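Local coordinates for giardin subunit alpha-1 (Giardia intestinalis, PDB 4EVF), which binds calcium and, in a calcium-dependent way, phospholipids including phosphatidylserine, and as an annexin of Giardia is involved in parasite attachment and cytoskeletal remodelling, at residues R74-A79 / V111-R116; C102-W107 / M144-V149; G243-M248 / R278-R283; T274-C279 / P286-L291. All coordinates share one frame; numbering follows the deposited sequence.

Contact 1 of 4, residues R74-A79 / V111-R116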
loop_
_atom_site.group_PDB
_atom_site.type_symbol
_atom_site.label_atom_id
_atom_site.label_comp_id
_atom_site.label_asym_id
_atom_site.label_seq_id
_atom_site.Cartn_x
_atom_site.Cartn_y
_atom_site.Cartn_z
ATOM N N ARG A 74 -11.011 1.753 -6.431
ATOM C CA ARG A 74 -9.878 1.648 -5.513
ATOM C C ARG A 74 -9.753 2.837 -4.565
ATOM O O ARG A 74 -9.082 2.740 -3.544
ATOM C CB ARG A 74 -8.574 1.457 -6.286
ATOM C CG ARG A 74 -8.109 2.692 -7.072
ATOM C CD ARG A 74 -6.953 2.339 -8.014
ATOM N NE ARG A 74 -6.528 3.489 -8.813
ATOM C CZ ARG A 74 -7.140 3.883 -9.924
ATOM N NH1 ARG A 74 -8.199 3.213 -10.356
ATOM N NH2 ARG A 74 -6.697 4.938 -10.603
ATOM N N HIS A 75 -10.401 3.954 -4.902
ATOM C CA HIS A 75 -10.377 5.136 -4.043
ATOM C C HIS A 75 -11.436 5.016 -2.956
ATOM O O HIS A 75 -11.195 5.391 -1.804
ATOM C CB HIS A 75 -10.567 6.409 -4.882
ATOM C CG HIS A 75 -9.596 6.513 -6.015
ATOM N ND1 HIS A 75 -9.995 6.627 -7.330
ATOM C CD2 HIS A 75 -8.242 6.480 -6.034
ATOM C CE1 HIS A 75 -8.927 6.672 -8.108
ATOM N NE2 HIS A 75 -7.852 6.586 -7.348
ATOM N N GLU A 76 -12.596 4.461 -3.311
ATOM C CA GLU A 76 -13.613 4.126 -2.310
ATOM C C GLU A 76 -13.131 3.012 -1.384
ATOM O O GLU A 76 -13.411 3.028 -0.180
ATOM C CB GLU A 76 -14.925 3.706 -2.970
ATOM C CG GLU A 76 -15.689 4.866 -3.562
ATOM C CD GLU A 76 -16.903 4.424 -4.359
ATOM O OE1 GLU A 76 -17.180 3.208 -4.407
ATOM O OE2 GLU A 76 -17.584 5.299 -4.939
ATOM N N VAL A 77 -12.434 2.040 -1.965
ATOM C CA VAL A 77 -11.801 0.972 -1.196
ATOM C C VAL A 77 -10.840 1.565 -0.165
ATOM O O VAL A 77 -10.996 1.343 1.038
ATOM C CB VAL A 77 -11.054 -0.020 -2.112
ATOM C CG1 VAL A 77 -10.219 -1.005 -1.278
ATOM C CG2 VAL A 77 -12.035 -0.770 -3.010
ATOM N N ARG A 78 -9.858 2.330 -0.638
ATOM C CA ARG A 78 -8.887 2.963 0.254
ATOM C C ARG A 78 -9.545 3.846 1.315
ATOM O O ARG A 78 -9.188 3.786 2.500
ATOM C CB ARG A 78 -7.821 3.734 -0.533
ATOM C CG ARG A 78 -6.648 4.228 0.318
ATOM C CD ARG A 78 -5.625 5.050 -0.485
ATOM N NE ARG A 78 -4.913 4.288 -1.517
ATOM C CZ ARG A 78 -3.849 3.520 -1.279
ATOM N NH1 ARG A 78 -3.249 2.871 -2.271
ATOM N NH2 ARG A 78 -3.391 3.392 -0.040
ATOM N N ALA A 79 -10.513 4.665 0.906
ATOM C CA ALA A 79 -11.217 5.532 1.843
ATOM C C ALA A 79 -11.886 4.741 2.970
ATOM O O ALA A 79 -11.846 5.154 4.131
ATOM C CB ALA A 79 -12.256 6.375 1.116
ATOM N N VAL A 111 -9.200 11.120 -1.063
ATOM C CA VAL A 111 -9.695 12.205 -0.223
ATOM C C VAL A 111 -11.070 12.629 -0.716
ATOM O O VAL A 111 -11.965 12.869 0.085
ATOM C CB VAL A 111 -8.741 13.417 -0.219
ATOM C CG1 VAL A 111 -9.435 14.653 0.386
ATOM C CG2 VAL A 111 -7.447 13.079 0.529
ATOM N N ALA A 112 -11.233 12.706 -2.034
ATOM C CA ALA A 112 -12.524 13.062 -2.617
ATOM C C ALA A 112 -13.561 11.973 -2.341
ATOM O O ALA A 112 -14.717 12.262 -2.030
ATOM C CB ALA A 112 -12.392 13.343 -4.120
ATOM N N ALA A 113 -13.144 10.712 -2.412
ATOM C CA ALA A 113 -14.071 9.625 -2.152
ATOM C C ALA A 113 -14.540 9.672 -0.702
ATOM O O ALA A 113 -15.705 9.414 -0.406
ATOM C CB ALA A 113 -13.436 8.288 -2.478
ATOM N N TYR A 114 -13.625 10.028 0.195
ATOM C CA TYR A 114 -13.919 10.074 1.619
ATOM C C TYR A 114 -14.997 11.112 1.920
ATOM O O TYR A 114 -15.897 10.880 2.725
ATOM C CB TYR A 114 -12.647 10.374 2.410
ATOM C CG TYR A 114 -12.762 10.087 3.894
ATOM C CD1 TYR A 114 -13.294 11.033 4.769
ATOM C CD2 TYR A 114 -12.331 8.873 4.421
ATOM C CE1 TYR A 114 -13.404 10.777 6.126
ATOM C CE2 TYR A 114 -12.436 8.604 5.786
ATOM C CZ TYR A 114 -12.972 9.561 6.631
ATOM O OH TYR A 114 -13.075 9.304 7.982
ATOM N N THR A 115 -14.910 12.262 1.265
ATOM C CA THR A 115 -15.928 13.291 1.437
ATOM C C THR A 115 -17.277 12.803 0.929
ATOM O O THR A 115 -18.313 13.027 1.556
ATOM C CB THR A 115 -15.529 14.585 0.731
ATOM O OG1 THR A 115 -14.378 15.127 1.384
ATOM C CG2 THR A 115 -16.656 15.600 0.791
ATOM N N ARG A 116 -17.258 12.112 -0.203
ATOM C CA ARG A 116 -18.484 11.622 -0.800
ATOM C C ARG A 116 -19.141 10.586 0.099
ATOM O O ARG A 116 -20.360 10.562 0.243
ATOM C CB ARG A 116 -18.187 11.021 -2.171
ATOM C CG ARG A 116 -19.351 11.075 -3.143
ATOM C CD ARG A 116 -18.885 10.708 -4.541
ATOM N NE ARG A 116 -18.129 9.463 -4.509
ATOM C CZ ARG A 116 -16.842 9.348 -4.818
ATOM N NH1 ARG A 116 -16.144 10.410 -5.217
ATOM N NH2 ARG A 116 -16.258 8.156 -4.743
#
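Ala113 sets its methyl group against the backbone of the 74-79 helix. Its CB lies 3.7 Å from His75 O and 4.2 Å from the CB of Ala79. The small side chains let the two helices come close, with axes 8.2 Å apart and a crossing angle of -70°. Both segments lie in the predicted second annexin repeat, where helix 74-87 packs across helix 104-118 within the all-helical annexin fold. With CG anti to its backbone N, Tyr114 brings a ring edge to Ala79 O, with CD2 at 3.8 Å, and CD2 also touches the methyl of Ala79. The hydroxyl of Tyr114 is held from outside the segments by Asp125 and Arg83. On the more exposed side Glu76 and Arg116 form a salt bridge. Arg116 NH2 donates to Glu76 OE2 at 3.2 Å with an N-H...O angle of 148°. OE2 accepts through its anti lone pair, the one away from the other oxygen, and lies 19° out of the guanidinium plane. The two side chains cross at about a right angle, and Glu76 CG also lies at the guanidinium edge, 3.5 Å from Arg116 NH2. His75 touches Ala113 through CB, while its ring turns away and hydrogen-bonds through NE2 to Asp106.

Contact 2 of 4, residues C102-W107 / M144-V149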
loop_
_atom_site.group_PDB
_atom_site.type_symbol
_atom_site.label_atom_id
_atom_site.label_comp_id
_atom_site.label_asym_id
_atom_site.label_seq_id
_atom_site.Cartn_x
_atom_site.Cartn_y
_atom_site.Cartn_z
ATOM N N CYS A 102 0.939 4.607 -1.166
ATOM C CA CYS A 102 -0.083 5.274 -1.962
ATOM C C CYS A 102 0.580 6.318 -2.855
ATOM O O CYS A 102 1.468 7.042 -2.422
ATOM C CB CYS A 102 -1.100 5.932 -1.040
ATOM S SG CYS A 102 -2.558 6.624 -1.834
ATOM N N THR A 103 0.157 6.380 -4.107
ATOM C CA THR A 103 0.649 7.422 -5.009
ATOM C C THR A 103 -0.118 8.718 -4.717
ATOM O O THR A 103 -1.245 8.675 -4.232
ATOM C CB THR A 103 0.407 7.014 -6.465
ATOM O OG1 THR A 103 -1.000 6.968 -6.701
ATOM C CG2 THR A 103 0.978 5.631 -6.742
ATOM N N PRO A 104 0.485 9.879 -5.009
ATOM C CA PRO A 104 -0.236 11.132 -4.760
ATOM C C PRO A 104 -1.557 11.214 -5.523
ATOM O O PRO A 104 -2.534 11.746 -4.988
ATOM C CB PRO A 104 0.747 12.223 -5.229
ATOM C CG PRO A 104 1.816 11.520 -5.972
ATOM C CD PRO A 104 1.860 10.107 -5.479
ATOM N N GLU A 105 -1.592 10.682 -6.745
ATOM C CA GLU A 105 -2.809 10.674 -7.549
ATOM C C GLU A 105 -3.925 9.916 -6.834
ATOM O O GLU A 105 -5.041 10.413 -6.670
ATOM C CB GLU A 105 -2.540 10.034 -8.916
ATOM C CG GLU A 105 -1.533 10.797 -9.785
ATOM C CD GLU A 105 -0.094 10.762 -9.253
ATOM O OE1 GLU A 105 0.243 9.861 -8.462
ATOM O OE2 GLU A 105 0.705 11.651 -9.634
ATOM N N ASP A 106 -3.611 8.702 -6.405
ATOM C CA ASP A 106 -4.585 7.881 -5.698
ATOM C C ASP A 106 -5.006 8.520 -4.365
ATOM O O ASP A 106 -6.149 8.380 -3.926
ATOM C CB ASP A 106 -4.021 6.468 -5.471
ATOM C CG ASP A 106 -4.238 5.546 -6.668
ATOM O OD1 ASP A 106 -5.021 5.901 -7.579
ATOM O OD2 ASP A 106 -3.630 4.451 -6.688
ATOM N N TRP A 107 -4.086 9.211 -3.706
ATOM C CA TRP A 107 -4.435 9.837 -2.437
ATOM C C TRP A 107 -5.472 10.909 -2.681
ATOM O O TRP A 107 -6.478 10.998 -1.982
ATOM C CB TRP A 107 -3.219 10.470 -1.767
ATOM C CG TRP A 107 -3.584 11.100 -0.463
ATOM C CD1 TRP A 107 -3.636 12.430 -0.173
ATOM C CD2 TRP A 107 -3.993 10.412 0.725
ATOM N NE1 TRP A 107 -4.034 12.613 1.136
ATOM C CE2 TRP A 107 -4.257 11.388 1.704
ATOM C CE3 TRP A 107 -4.155 9.063 1.055
ATOM C CZ2 TRP A 107 -4.670 11.058 2.993
ATOM C CZ3 TRP A 107 -4.567 8.739 2.343
ATOM C CH2 TRP A 107 -4.815 9.730 3.292
ATOM N N MET A 144 0.559 13.263 4.002
ATOM C CA MET A 144 -0.761 13.368 3.374
ATOM C C MET A 144 -0.889 14.604 2.483
ATOM O O MET A 144 -1.687 14.616 1.538
ATOM C CB MET A 144 -1.869 13.333 4.437
ATOM C CG MET A 144 -2.061 11.942 5.049
ATOM S SD MET A 144 -3.235 11.799 6.402
ATOM C CE MET A 144 -4.789 12.281 5.676
ATOM N N ALA A 145 -0.100 15.633 2.772
ATOM C CA ALA A 145 -0.138 16.868 1.985
ATOM C C ALA A 145 0.391 16.642 0.570
ATOM O O ALA A 145 0.043 17.375 -0.359
ATOM C CB ALA A 145 0.652 17.976 2.682
ATOM N N HIS A 146 1.230 15.623 0.406
ATOM C CA HIS A 146 1.844 15.346 -0.887
ATOM C C HIS A 146 2.370 16.623 -1.551
ATOM O O HIS A 146 2.142 16.869 -2.742
ATOM C CB HIS A 146 0.880 14.587 -1.802
ATOM C CG HIS A 146 0.662 13.164 -1.391
ATOM N ND1 HIS A 146 1.589 12.173 -1.627
ATOM C CD2 HIS A 146 -0.356 12.571 -0.726
ATOM C CE1 HIS A 146 1.146 11.028 -1.138
ATOM N NE2 HIS A 146 -0.033 11.242 -0.586
ATOM N N GLU A 147 3.073 17.436 -0.762
ATOM C CA GLU A 147 3.760 18.625 -1.271
ATOM C C GLU A 147 5.261 18.378 -1.234
ATOM O O GLU A 147 5.921 18.673 -0.239
ATOM C CB GLU A 147 3.441 19.850 -0.415
ATOM C CG GLU A 147 2.001 20.344 -0.486
ATOM C CD GLU A 147 1.693 21.345 0.618
ATOM O OE1 GLU A 147 2.612 21.654 1.408
ATOM O OE2 GLU A 147 0.537 21.817 0.703
ATOM N N ARG A 148 5.797 17.828 -2.312
ATOM C CA ARG A 148 7.213 17.513 -2.364
ATOM C C ARG A 148 7.963 18.720 -2.916
ATOM O O ARG A 148 7.489 19.387 -3.835
ATOM C CB ARG A 148 7.456 16.281 -3.233
ATOM C CG ARG A 148 6.758 15.015 -2.740
ATOM C CD ARG A 148 7.570 14.309 -1.668
ATOM N NE ARG A 148 6.728 13.555 -0.743
ATOM C CZ ARG A 148 7.180 12.921 0.342
ATOM N NH1 ARG A 148 8.469 12.939 0.645
ATOM N NH2 ARG A 148 6.332 12.271 1.128
ATOM N N VAL A 149 9.130 18.999 -2.344
ATOM C CA VAL A 149 9.884 20.205 -2.673
ATOM C C VAL A 149 11.328 19.829 -2.932
ATOM O O VAL A 149 11.985 19.222 -2.080
ATOM C CB VAL A 149 9.844 21.220 -1.510
ATOM C CG1 VAL A 149 10.851 22.341 -1.736
ATOM C CG2 VAL A 149 8.432 21.780 -1.324
#
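Trp107 and His146 meet at the centre of this contact, and Met144 flanks the indole. The two aromatic side chains cross at about a right angle, but their rings are oblique. The five-membered ring of Trp107 and the His146 ring are 4.8 Å apart between centroids, with planes at 47°. The CB of Trp107 points toward 144-149, and CG, anti to the backbone N (chi1 -180°), lies 3.6 Å from His146 NE2. Pro104 covers one face of the imidazole: its CA makes a CH-pi contact 3.9 Å from the ring centroid, and its CB lies 3.7 Å from His146 ND1. Met144 lies by the CZ2 and CH2 atoms of Trp107, its SD 4.9 Å from the centroid of the Trp107 six-membered ring, an oblique Met-aromatic contact. Leu122 and Val99 also touch both Trp107 and Met144, so these two side chains belong to a buried apolar cluster. Thr103 OG1 accepts from Asp106 N at 3.1 Å and caps helix 104-118, while His146, with positive phi, ends the helical run of 135-145. The N-terminal end of one helix thus packs on the C-terminal end of another, within the helical packing of the annexin fold.

Contact 3 of 4, residues G243-M248 / R278-R283; sequences GDEKRM and RCFDKR
Glu245 OE2 and the backbone N of Asp281 are joined by one water. The water donates to Glu245 OE2 at 2.7 Å and accepts from Asp281 N at 2.7 Å. The two carboxylates are also near each other, with Glu245 OE2 3.8 Å from Asp281 OD2. Their side chains cross at about a right angle. Such like charges would be expected to repel, and the pair may raise the proton affinity of one of them. Asp281 OD1 is turned to its own chain: it accepts from Met284 N, and weakly from Arg283 N, at the turn into helix 284-292. Beside this polar edge, Phe280, with CG beside its backbone N (chi1 -68°), lays its ring against 243-248. Gly243 CA lies over one face of that ring, 3.6 Å from the centroid, in a CH-pi contact. The same CA makes a CA-H...O contact of 3.4 Å with Cys279 O. Gly243, with positive phi, thus brings its CA close against both the ring and the carbonyl. Met248 CG packs on Phe280 CZ at 3.3 Å, approaching obliquely. Asp244 caps the helix that carries Met248: its OD1 accepts from Arg247 N at 3.0 Å, nearly straight at the hydrogen (176°), with the N-H above the carboxylate plane. The N-capped start of helix 245-255 therefore packs on the loop between helices 272-279 and 284-292, a helix-to-loop packing inside the predicted fourth annexin repeat.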
loop_
_atom_site.group_PDB
_atom_site.type_symbol
_atom_site.label_atom_id
_atom_site.label_comp_id
_atom_site.label_asym_id
_atom_site.label_seq_id
_atom_site.Cartn_x
_atom_site.Cartn_y
_atom_site.Cartn_z
ATOM N N GLY A 243 0.716 -14.735 8.763
ATOM C CA GLY A 243 -0.200 -14.647 7.638
ATOM C C GLY A 243 -1.326 -13.660 7.876
ATOM O O GLY A 243 -2.492 -14.040 7.976
ATOM N N ASP A 244 -0.968 -12.386 7.977
ATOM C CA ASP A 244 -1.924 -11.312 8.194
ATOM C C ASP A 244 -2.818 -11.156 6.969
ATOM O O ASP A 244 -2.431 -10.498 5.995
ATOM C CB ASP A 244 -1.166 -9.999 8.432
ATOM C CG ASP A 244 -2.076 -8.860 8.827
ATOM O OD1 ASP A 244 -3.297 -8.907 8.538
ATOM O OD2 ASP A 244 -1.565 -7.900 9.433
ATOM N N GLU A 245 -4.006 -11.754 7.020
ATOM C CA GLU A 245 -4.952 -11.661 5.908
ATOM C C GLU A 245 -5.446 -10.237 5.669
ATOM O O GLU A 245 -5.616 -9.817 4.521
ATOM C CB GLU A 245 -6.141 -12.599 6.121
ATOM C CG GLU A 245 -5.776 -14.071 6.001
ATOM C CD GLU A 245 -6.996 -14.956 5.741
ATOM O OE1 GLU A 245 -8.113 -14.590 6.174
ATOM O OE2 GLU A 245 -6.829 -16.011 5.093
ATOM N N LYS A 246 -5.670 -9.492 6.744
ATOM C CA LYS A 246 -6.227 -8.144 6.597
ATOM C C LYS A 246 -5.280 -7.199 5.849
ATOM O O LYS A 246 -5.719 -6.470 4.962
ATOM C CB LYS A 246 -6.660 -7.563 7.946
ATOM C CG LYS A 246 -7.708 -8.411 8.653
ATOM C CD LYS A 246 -8.731 -7.551 9.368
ATOM C CE LYS A 246 -8.085 -6.681 10.429
ATOM N NZ LYS A 246 -8.828 -5.394 10.624
ATOM N N ARG A 247 -3.992 -7.238 6.194
ATOM C CA ARG A 247 -2.972 -6.479 5.462
ATOM C C ARG A 247 -2.843 -6.919 4.011
ATOM O O ARG A 247 -2.697 -6.087 3.116
ATOM C CB ARG A 247 -1.602 -6.608 6.126
ATOM C CG ARG A 247 -0.454 -6.095 5.254
ATOM C CD ARG A 247 0.214 -4.873 5.882
ATOM N NE ARG A 247 1.094 -5.284 6.952
ATOM C CZ ARG A 247 1.629 -4.484 7.869
ATOM N NH1 ARG A 247 1.380 -3.176 7.897
ATOM N NH2 ARG A 247 2.419 -5.022 8.774
ATOM N N MET A 248 -2.863 -8.221 3.770
ATOM C CA MET A 248 -2.705 -8.688 2.402
ATOM C C MET A 248 -3.884 -8.233 1.555
ATOM O O MET A 248 -3.713 -7.904 0.380
ATOM C CB MET A 248 -2.496 -10.204 2.328
ATOM C CG MET A 248 -1.065 -10.627 2.687
ATOM S SD MET A 248 0.233 -9.703 1.826
ATOM C CE MET A 248 0.102 -10.449 0.194
ATOM N N ARG A 278 3.708 -20.802 2.812
ATOM C CA ARG A 278 3.838 -21.261 4.186
ATOM C C ARG A 278 2.890 -20.533 5.134
ATOM O O ARG A 278 2.214 -21.158 5.957
ATOM C CB ARG A 278 5.280 -21.081 4.648
ATOM C CG ARG A 278 5.544 -21.632 6.033
ATOM C CD ARG A 278 6.964 -21.342 6.480
ATOM N NE ARG A 278 7.119 -19.951 6.870
ATOM C CZ ARG A 278 7.724 -19.040 6.120
ATOM N NH1 ARG A 278 8.249 -19.398 4.956
ATOM N NH2 ARG A 278 7.822 -17.787 6.543
ATOM N N CYS A 279 2.828 -19.213 4.998
ATOM C CA CYS A 279 2.214 -18.367 6.014
ATOM C C CYS A 279 0.702 -18.217 5.904
ATOM O O CYS A 279 0.036 -17.907 6.891
ATOM C CB CYS A 279 2.907 -16.999 6.024
ATOM S SG CYS A 279 4.691 -17.170 6.336
ATOM N N PHE A 280 0.165 -18.458 4.711
ATOM C CA PHE A 280 -1.273 -18.333 4.466
ATOM C C PHE A 280 -1.958 -19.685 4.211
ATOM O O PHE A 280 -1.325 -20.625 3.744
ATOM C CB PHE A 280 -1.513 -17.342 3.313
ATOM C CG PHE A 280 -1.146 -15.936 3.673
ATOM C CD1 PHE A 280 -2.096 -15.073 4.195
ATOM C CD2 PHE A 280 0.157 -15.494 3.545
ATOM C CE1 PHE A 280 -1.758 -13.786 4.565
ATOM C CE2 PHE A 280 0.506 -14.205 3.913
ATOM C CZ PHE A 280 -0.453 -13.353 4.426
ATOM N N ASP A 281 -3.249 -19.776 4.528
ATOM C CA ASP A 281 -3.966 -21.052 4.435
ATOM C C ASP A 281 -4.259 -21.507 3.009
ATOM O O ASP A 281 -3.957 -20.806 2.036
ATOM C CB ASP A 281 -5.245 -21.074 5.294
ATOM C CG ASP A 281 -6.393 -20.261 4.690
ATOM O OD1 ASP A 281 -6.476 -20.139 3.449
ATOM O OD2 ASP A 281 -7.223 -19.740 5.471
ATOM N N LYS A 282 -4.855 -22.695 2.915
ATOM C CA LYS A 282 -5.075 -23.389 1.650
ATOM C C LYS A 282 -5.878 -22.573 0.639
ATOM O O LYS A 282 -5.642 -22.671 -0.563
ATOM C CB LYS A 282 -5.795 -24.714 1.910
ATOM C CG LYS A 282 -5.250 -25.860 1.099
ATOM C CD LYS A 282 -5.775 -27.194 1.599
ATOM C CE LYS A 282 -7.244 -27.379 1.284
ATOM N NZ LYS A 282 -7.709 -28.709 1.776
ATOM N N ARG A 283 -6.842 -21.808 1.138
ATOM C CA ARG A 283 -7.711 -20.975 0.303
ATOM C C ARG A 283 -7.024 -19.665 -0.108
ATOM O O ARG A 283 -6.904 -19.360 -1.296
ATOM C CB ARG A 283 -9.027 -20.692 1.045
ATOM C CG ARG A 283 -10.062 -19.905 0.248
ATOM C CD ARG A 283 -11.250 -19.545 1.125
ATOM N NE ARG A 283 -12.265 -18.761 0.419
ATOM C CZ ARG A 283 -13.221 -18.070 1.034
ATOM N NH1 ARG A 283 -13.283 -18.059 2.357
ATOM N NH2 ARG A 283 -14.110 -17.382 0.329
HETATM O O HOH W 1 -4.522 -17.498 5.205
#

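Contact 4 of 4, residues T274-C279 / P286-L291; sequences TDIERC and PILRTL
Ile276 and Arg289 slide past each other in opposite directions, while Ile276 and Leu288 cross at about a right angle. The methyl CG2 of Ile276 does the touching in both cases. It lies 3.9 Å from Arg289 CG and 4.0 Å from Leu288 CB. Its position anti to the backbone N turns it to the neighbouring helix. Leu288 is buried further by Leu66, Met248 and Thr252 on two other helices. The CG of Arg289 belongs to this apolar patch. Its chain bends at chi3 (87°), which turns NE aside from the line of the chain; the guanidinium lies near Glu277. The Glu277 and Arg289 side chains cross there. Their ion pair is long, 3.9 Å from Glu277 OE2 to Arg289 NH1, and the place of NH1 is doubtful. Arg289 NE has a firmer partner in Val294 O, near the C terminus. A water makes only weak bonds to Thr274 OG1 and Arg289 NH2. The two helix segments run nearly antiparallel, at 163°, with axes 9.4 Å apart. Helices 272-279 and 284-292, joined by a short connection, form a helical hairpin within the predicted fourth repeat of this annexin.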
loop_
_atom_site.group_PDB
_atom_site.type_symbol
_atom_site.label_atom_id
_atom_site.label_comp_id
_atom_site.label_asym_id
_atom_site.label_seq_id
_atom_site.Cartn_x
_atom_site.Cartn_y
_atom_site.Cartn_z
ATOM N N THR A 274 7.166 -18.869 -2.033
ATOM C CA THR A 274 7.359 -19.847 -0.963
ATOM C C THR A 274 6.843 -19.355 0.386
ATOM O O THR A 274 6.184 -20.101 1.114
ATOM C CB THR A 274 8.846 -20.230 -0.829
ATOM O OG1 THR A 274 9.259 -20.915 -2.017
ATOM C CG2 THR A 274 9.074 -21.133 0.391
ATOM N N ASP A 275 7.142 -18.100 0.720
ATOM C CA ASP A 275 6.701 -17.521 1.989
ATOM C C ASP A 275 5.185 -17.400 2.110
ATOM O O ASP A 275 4.615 -17.673 3.169
ATOM C CB ASP A 275 7.362 -16.159 2.238
ATOM C CG ASP A 275 8.843 -16.283 2.552
ATOM O OD1 ASP A 275 9.319 -17.428 2.705
ATOM O OD2 ASP A 275 9.531 -15.241 2.642
ATOM N N ILE A 276 4.526 -16.977 1.035
ATOM C CA ILE A 276 3.071 -16.893 1.062
ATOM C C ILE A 276 2.480 -18.281 1.236
ATOM O O ILE A 276 1.486 -18.473 1.944
ATOM C CB ILE A 276 2.514 -16.261 -0.218
ATOM C CG1 ILE A 276 2.817 -14.759 -0.222
ATOM C CG2 ILE A 276 1.019 -16.520 -0.315
ATOM C CD1 ILE A 276 2.465 -14.040 -1.543
ATOM N N GLU A 277 3.112 -19.246 0.583
ATOM C CA GLU A 277 2.683 -20.633 0.642
ATOM C C GLU A 277 2.641 -21.104 2.090
ATOM O O GLU A 277 1.663 -21.697 2.554
ATOM C CB GLU A 277 3.661 -21.493 -0.157
ATOM C CG GLU A 277 3.046 -22.170 -1.351
ATOM C CD GLU A 277 2.132 -23.300 -0.954
ATOM O OE1 GLU A 277 2.427 -23.958 0.065
ATOM O OE2 GLU A 277 1.120 -23.527 -1.651
ATOM N N ARG A 278 3.708 -20.802 2.812
ATOM C CA ARG A 278 3.838 -21.261 4.186
ATOM C C ARG A 278 2.890 -20.533 5.134
ATOM O O ARG A 278 2.214 -21.158 5.957
ATOM C CB ARG A 278 5.280 -21.081 4.648
ATOM C CG ARG A 278 5.544 -21.632 6.033
ATOM C CD ARG A 278 6.964 -21.342 6.480
ATOM N NE ARG A 278 7.119 -19.951 6.870
ATOM C CZ ARG A 278 7.724 -19.040 6.120
ATOM N NH1 ARG A 278 8.249 -19.398 4.956
ATOM N NH2 ARG A 278 7.822 -17.787 6.543
ATOM N N CYS A 279 2.828 -19.213 4.998
ATOM C CA CYS A 279 2.214 -18.367 6.014
ATOM C C CYS A 279 0.702 -18.217 5.904
ATOM O O CYS A 279 0.036 -17.907 6.891
ATOM C CB CYS A 279 2.907 -16.999 6.024
ATOM S SG CYS A 279 4.691 -17.170 6.336
ATOM N N PRO A 286 -3.231 -19.530 -2.628
ATOM C CA PRO A 286 -3.201 -19.564 -4.093
ATOM C C PRO A 286 -3.733 -18.262 -4.693
ATOM O O PRO A 286 -3.274 -17.827 -5.747
ATOM C CB PRO A 286 -4.121 -20.746 -4.448
ATOM C CG PRO A 286 -4.890 -21.048 -3.208
ATOM C CD PRO A 286 -4.012 -20.644 -2.060
ATOM N N ILE A 287 -4.696 -17.656 -4.018
ATOM C CA ILE A 287 -5.232 -16.385 -4.471
ATOM C C ILE A 287 -4.124 -15.335 -4.483
ATOM O O ILE A 287 -3.919 -14.669 -5.494
ATOM C CB ILE A 287 -6.412 -15.923 -3.606
ATOM C CG1 ILE A 287 -7.617 -16.844 -3.827
ATOM C CG2 ILE A 287 -6.762 -14.466 -3.913
ATOM C CD1 ILE A 287 -8.754 -16.618 -2.853
ATOM N N LEU A 288 -3.399 -15.203 -3.369
ATOM C CA LEU A 288 -2.335 -14.205 -3.292
ATOM C C LEU A 288 -1.213 -14.460 -4.303
ATOM O O LEU A 288 -0.785 -13.537 -5.008
ATOM C CB LEU A 288 -1.775 -14.085 -1.863
ATOM C CG LEU A 288 -2.685 -13.563 -0.747
ATOM C CD1 LEU A 288 -1.928 -13.537 0.603
ATOM C CD2 LEU A 288 -3.270 -12.177 -1.079
ATOM N N ARG A 289 -0.757 -15.701 -4.395
ATOM C CA ARG A 289 0.285 -16.045 -5.336
ATOM C C ARG A 289 -0.137 -15.750 -6.792
ATOM O O ARG A 289 0.651 -15.364 -7.573
ATOM C CB ARG A 289 0.785 -17.486 -5.201
ATOM C CG ARG A 289 1.634 -17.791 -3.980
ATOM C CD ARG A 289 2.019 -19.255 -3.909
ATOM N NE ARG A 289 3.223 -19.464 -4.659
ATOM C CZ ARG A 289 3.930 -20.575 -4.691
ATOM N NH1 ARG A 289 3.585 -21.607 -3.989
ATOM N NH2 ARG A 289 5.011 -20.627 -5.410
ATOM N N THR A 290 -1.384 -15.944 -7.123
ATOM C CA THR A 290 -1.885 -15.599 -8.453
ATOM C C THR A 290 -1.769 -14.086 -8.688
ATOM O O THR A 290 -1.184 -13.632 -9.681
ATOM C CB THR A 290 -3.348 -16.035 -8.637
ATOM O OG1 THR A 290 -3.469 -17.442 -8.392
ATOM C CG2 THR A 290 -3.822 -15.730 -10.053
ATOM N N LEU A 291 -2.316 -13.311 -7.759
ATOM C CA LEU A 291 -2.350 -11.855 -7.892
ATOM C C LEU A 291 -0.965 -11.222 -7.926
ATOM O O LEU A 291 -0.763 -10.229 -8.627
ATOM C CB LEU A 291 -3.216 -11.217 -6.803
ATOM C CG LEU A 291 -4.702 -11.601 -6.817
ATOM C CD1 LEU A 291 -5.385 -11.271 -5.492
ATOM C CD2 LEU A 291 -5.426 -10.919 -7.990
HETATM O O HOH W 2 6.720 -22.676 -3.354
#

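How the contacts relate
The four contacts form two neighbouring pairs. Contacts 1 and 2 share helix 104-118, and their centres are 14 Å apart. They touch where Asp106 OD1 meets Arg74 and His75, and their segments alternate along the chain. Contacts 3 and 4 come later. They share Arg278 and Cys279 on helix 272-279, and their centres are only 8 Å apart. Leu288 of contact 4 packs on Met248 and Phe280 of contact 3. The pairs do not touch: centres of contacts in different pairs are 26 to 30 Å apart, and contact 2 lies on the opposite side of the chain's centre from contacts 3 and 4. They lie in separate parts of the annexin fold, around the predicted second and fourth repeats.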